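Local coordinates for Alpha/beta hydrolase fold-3 domain-containing protein (Enterococcus faecalis, PDB 2QRU), which is of unknown function but has the alpha/beta-hydrolase fold and is probably a hydrolase, at residues A[10-15]-A[85-90]; A[18-23]-A[61-66]. All coordinates share one frame; numbering follows the deposited sequence.

Contact 1 of 2, residues A[10-15]-A[85-90]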
# COMPACT_ATOMS: atom_id res chain seq x y z
N THR A 10 13.37 -11.24 9.63
CA THR A 10 14.05 -10.74 8.42
C THR A 10 14.16 -11.86 7.41
O THR A 10 14.60 -12.98 7.73
CB THR A 10 15.47 -10.23 8.77
OG1 THR A 10 15.37 -9.29 9.84
CG2 THR A 10 16.11 -9.55 7.53
N LEU A 11 13.82 -11.53 6.17
CA LEU A 11 13.85 -12.48 5.08
C LEU A 11 15.22 -12.40 4.40
O LEU A 11 15.97 -11.43 4.60
CB LEU A 11 12.72 -12.13 4.08
CG LEU A 11 11.32 -12.11 4.72
CD1 LEU A 11 10.29 -11.48 3.76
CD2 LEU A 11 10.86 -13.50 5.18
N ALA A 12 15.51 -13.41 3.59
CA ALA A 12 16.82 -13.56 2.93
C ALA A 12 17.37 -12.33 2.20
O ALA A 12 18.58 -12.11 2.17
CB ALA A 12 16.77 -14.73 1.99
N ASN A 13 16.48 -11.53 1.60
CA ASN A 13 16.91 -10.37 0.82
C ASN A 13 17.05 -9.09 1.65
O ASN A 13 17.35 -8.03 1.10
CB ASN A 13 15.95 -10.14 -0.38
CG ASN A 13 14.59 -9.67 0.05
OD1 ASN A 13 14.25 -9.71 1.24
ND2 ASN A 13 13.78 -9.22 -0.92
N GLY A 14 16.85 -9.20 2.97
CA GLY A 14 16.99 -8.04 3.85
C GLY A 14 15.70 -7.35 4.25
O GLY A 14 15.69 -6.54 5.19
N ALA A 15 14.60 -7.66 3.55
CA ALA A 15 13.28 -7.18 3.95
C ALA A 15 12.88 -7.77 5.29
O ALA A 15 13.14 -8.94 5.57
CB ALA A 15 12.21 -7.55 2.90
N PHE A 85 7.73 -11.15 -1.58
CA PHE A 85 6.54 -11.95 -1.36
C PHE A 85 6.84 -13.44 -1.49
O PHE A 85 6.39 -14.25 -0.68
CB PHE A 85 5.38 -11.59 -2.29
CG PHE A 85 4.14 -12.35 -1.94
CD1 PHE A 85 3.24 -11.83 -1.00
CD2 PHE A 85 3.92 -13.63 -2.45
CE1 PHE A 85 2.10 -12.57 -0.62
CE2 PHE A 85 2.76 -14.37 -2.06
CZ PHE A 85 1.88 -13.84 -1.16
N GLN A 86 7.60 -13.79 -2.53
CA GLN A 86 7.96 -15.18 -2.74
C GLN A 86 8.71 -15.78 -1.52
O GLN A 86 8.38 -16.88 -1.09
CB GLN A 86 8.78 -15.34 -4.02
CG GLN A 86 7.96 -15.12 -5.27
CD GLN A 86 8.80 -15.43 -6.50
OE1 GLN A 86 9.54 -14.58 -6.99
NE2 GLN A 86 8.73 -16.67 -6.96
N LEU A 87 9.65 -15.03 -0.96
CA LEU A 87 10.35 -15.45 0.28
C LEU A 87 9.38 -15.55 1.46
O LEU A 87 9.45 -16.50 2.25
CB LEU A 87 11.49 -14.50 0.62
CG LEU A 87 12.63 -14.41 -0.40
CD1 LEU A 87 13.53 -13.21 -0.12
CD2 LEU A 87 13.44 -15.73 -0.48
N LEU A 88 8.50 -14.56 1.57
CA LEU A 88 7.49 -14.54 2.65
C LEU A 88 6.57 -15.76 2.57
O LEU A 88 6.16 -16.36 3.58
CB LEU A 88 6.68 -13.23 2.59
CG LEU A 88 5.67 -13.01 3.72
CD1 LEU A 88 6.39 -12.69 5.08
CD2 LEU A 88 4.73 -11.89 3.28
N ASN A 89 6.22 -16.13 1.34
CA ASN A 89 5.43 -17.32 1.11
C ASN A 89 6.24 -18.59 1.43
O ASN A 89 5.68 -19.54 1.98
CB ASN A 89 4.96 -17.38 -0.34
CG ASN A 89 4.01 -18.53 -0.57
OD1 ASN A 89 3.00 -18.68 0.12
ND2 ASN A 89 4.34 -19.37 -1.55
N GLU A 90 7.52 -18.59 1.10
CA GLU A 90 8.40 -19.73 1.41
C GLU A 90 8.42 -20.03 2.90
O GLU A 90 8.34 -21.20 3.32
CB GLU A 90 9.84 -19.43 0.99
CG GLU A 90 10.38 -20.39 0.04
CD GLU A 90 10.04 -20.00 -1.35
OE1 GLU A 90 10.92 -19.38 -2.01
OE2 GLU A 90 8.89 -20.28 -1.77

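Contact 2 of 2, residues A[18-23]-A[61-66]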
# COMPACT_ATOMS: atom_id res chain seq x y z
N THR A 18 6.73 -7.50 10.09
CA THR A 18 6.17 -7.54 11.45
C THR A 18 4.95 -8.45 11.40
O THR A 18 4.03 -8.23 10.60
CB THR A 18 5.78 -6.13 11.97
OG1 THR A 18 6.93 -5.27 12.02
CG2 THR A 18 5.18 -6.21 13.38
N ILE A 19 5.00 -9.51 12.22
CA ILE A 19 3.95 -10.55 12.24
C ILE A 19 3.03 -10.32 13.45
O ILE A 19 3.50 -10.17 14.58
CB ILE A 19 4.60 -11.96 12.34
CG1 ILE A 19 5.54 -12.18 11.17
CG2 ILE A 19 3.55 -13.07 12.39
CD1 ILE A 19 6.57 -13.25 11.38
N TYR A 20 1.72 -10.28 13.21
CA TYR A 20 0.74 -10.20 14.29
C TYR A 20 -0.13 -11.46 14.21
O TYR A 20 -1.07 -11.51 13.43
CB TYR A 20 -0.16 -8.97 14.09
CG TYR A 20 0.49 -7.60 14.03
CD1 TYR A 20 1.04 -7.12 12.83
CD2 TYR A 20 0.47 -6.76 15.14
CE1 TYR A 20 1.59 -5.84 12.77
CE2 TYR A 20 1.00 -5.50 15.10
CZ TYR A 20 1.56 -5.04 13.90
OH TYR A 20 2.10 -3.78 13.84
N PRO A 21 0.21 -12.50 14.98
CA PRO A 21 -0.53 -13.77 14.91
C PRO A 21 -1.98 -13.70 15.43
O PRO A 21 -2.32 -12.87 16.28
CB PRO A 21 0.29 -14.72 15.82
CG PRO A 21 1.60 -14.03 16.06
CD PRO A 21 1.34 -12.56 15.93
N THR A 22 -2.82 -14.57 14.89
CA THR A 22 -4.15 -14.80 15.46
C THR A 22 -4.02 -15.72 16.68
O THR A 22 -2.92 -16.21 16.99
CB THR A 22 -5.07 -15.45 14.44
OG1 THR A 22 -4.49 -16.69 14.00
CG2 THR A 22 -5.25 -14.54 13.26
N THR A 23 -5.14 -15.95 17.38
CA THR A 23 -5.13 -16.76 18.61
C THR A 23 -5.09 -18.26 18.31
O THR A 23 -4.76 -19.07 19.19
CB THR A 23 -6.38 -16.47 19.47
OG1 THR A 23 -7.56 -16.69 18.69
CG2 THR A 23 -6.37 -15.02 19.97
N VAL A 61 -1.57 -11.01 10.43
CA VAL A 61 -1.14 -9.88 9.61
C VAL A 61 0.37 -9.90 9.43
O VAL A 61 1.12 -10.06 10.40
CB VAL A 61 -1.60 -8.53 10.23
CG1 VAL A 61 -1.07 -7.37 9.40
CG2 VAL A 61 -3.13 -8.46 10.31
N LEU A 62 0.79 -9.75 8.18
CA LEU A 62 2.22 -9.70 7.83
C LEU A 62 2.47 -8.31 7.25
O LEU A 62 2.15 -8.06 6.10
CB LEU A 62 2.55 -10.80 6.81
CG LEU A 62 2.13 -12.21 7.24
CD1 LEU A 62 2.30 -13.21 6.12
CD2 LEU A 62 2.88 -12.66 8.50
N ALA A 63 3.00 -7.40 8.08
CA ALA A 63 3.22 -6.02 7.66
C ALA A 63 4.62 -5.94 7.07
O ALA A 63 5.60 -6.19 7.78
CB ALA A 63 3.06 -5.07 8.85
N LEU A 64 4.73 -5.62 5.78
CA LEU A 64 5.96 -5.93 5.04
C LEU A 64 6.76 -4.69 4.60
O LEU A 64 6.18 -3.68 4.17
CB LEU A 64 5.57 -6.78 3.79
CG LEU A 64 6.65 -7.46 2.96
CD1 LEU A 64 7.50 -8.42 3.83
CD2 LEU A 64 6.07 -8.20 1.72
N ASP A 65 8.09 -4.79 4.68
CA ASP A 65 8.94 -3.72 4.14
C ASP A 65 8.92 -3.71 2.62
O ASP A 65 8.86 -4.77 1.99
CB ASP A 65 10.42 -3.96 4.51
CG ASP A 65 10.76 -3.69 5.97
OD1 ASP A 65 9.98 -3.10 6.74
OD2 ASP A 65 11.88 -4.10 6.35
N TYR A 66 9.08 -2.53 2.03
CA TYR A 66 9.46 -2.43 0.63
C TYR A 66 10.46 -1.29 0.41
O TYR A 66 10.57 -0.37 1.24
CB TYR A 66 8.20 -2.33 -0.23
CG TYR A 66 7.28 -1.15 0.08
CD1 TYR A 66 7.59 0.15 -0.39
CD2 TYR A 66 6.09 -1.33 0.83
CE1 TYR A 66 6.75 1.23 -0.14
CE2 TYR A 66 5.23 -0.25 1.07
CZ TYR A 66 5.55 1.02 0.58
OH TYR A 66 4.69 2.08 0.79

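Contact 1 of 2, residues A[10-15]-A[85-90]
Leu11 meets Leu87 where a type I beta turn, Leu11 to Gly14, lies against helix 74-93, and their CA atoms are 6.6 Å apart. Gly14 N bonds back to Leu11 O within the turn. Leu11 N also bonds to Ala15 O, at 2.7 Å. No hydrogen bond joins the two segments; they meet by van der Waals contact, between apolar side chains and of Leu87 CD1 with the Asn13 amide. Leu87 carries most of it from the helix side. Leu87 CD1 reaches the turn and touches the amide group of Asn13, 3.7 Å from Asn13 CG. The same methyl, Leu87 CD1, lies 4.2 Å from Ala12 CB, so one branch of Leu87 meets two successive turn residues. Leu11 reaches one residue further along the helix. Leu11 CD1 rests 4.2 Å from Leu88 CB, and the two side chains cross obliquely.

The turn is the hairpin connection between strands 7-10 and 16-20, the antiparallel strands at one border of the alpha/beta-hydrolase sheet. It lies over the helix that follows strand 59-64 in the chain. Asn13 adds an Asx turn: Asn13 OD1 accepts from Ala15 N at 3.1 Å, with the donor well above the carbonyl plane. The first torsion of Asn13 (chi1 70°) puts CG between the backbone N and the carbonyl carbon, next to Leu87 CD1. The other end of the amide, ND2, bonds to Thr84 OG1 and Glu83 OE1 of the same helix. The amide is thus held at both ends while Leu87 CD1 touches its carbon.

Contact 2 of 2, residues A[18-23]-A[61-66]
Tyr20 turns a ring edge to Val61, with Val61 O near the ring plane, 3.8 Å from Tyr20 CD1. Ala63 CB also lies at the edge, 4.3 Å from Tyr20 CE1. The contact is an antiparallel pairing of strands 16-20 and 59-64 in the mixed sheet of the alpha/beta-hydrolase fold. Strand 59-64 runs parallel to its other neighbour, strand 28-33, so the sheet changes from antiparallel to parallel here. The N-to-C directions of strands 18-20 and 61-64 differ by 164°.

Tyr20 with Val61 and Thr18 with Ala63 are hydrogen-bonded pairs. Each pair exchanges two backbone bonds, of which Ala63 N to Thr18 O is the shortest at 2.8 Å. Val61 N to Tyr20 O is longer, 3.1 Å, and its donor is tilted 32° from the carbonyl plane. Between them Ile19 and Leu62 form a non-hydrogen-bonded pair.

The side chains of Thr18, Tyr20, Val61 and Ala63 share one face of the sheet. On that face Val61 also touches Phe54 and Thr55 of helix 48-55, and Thr18 OG1 bonds to Asn8 OD1. Ile19 and Leu62 occupy the other face, where helix 74-93 packs on them through Ile92, Leu88 and Ile93. They lie side by side and point the same way. Leu62 CD2 comes 3.8 Å from Ile19 CG1 and 4.0 Å from Ile19 CG2.

Contact 2 is buried in the sheet, whereas contact 1 is partly buried, with Ala12 exposed. Their centres are 13 Å apart. Both involve the early antiparallel strands: contact 1 uses the turn between strands 7-10 and 16-20, and contact 2 uses the second of these strands. Helix 74-93 is common to both. It provides one side of contact 1 and packs on the Ile19 and Leu62 face of contact 2. The two meet directly where Leu88 CD2 lies 4.0 Å from Leu62 CD1. Their chemistry differs accordingly. Backbone hydrogen bonds fix the strand pair, while the turn meets segment 85-90 through side-chain van der Waals contacts, and Asn13 hydrogen-bonds to the preceding helix residues Glu83 and Thr84.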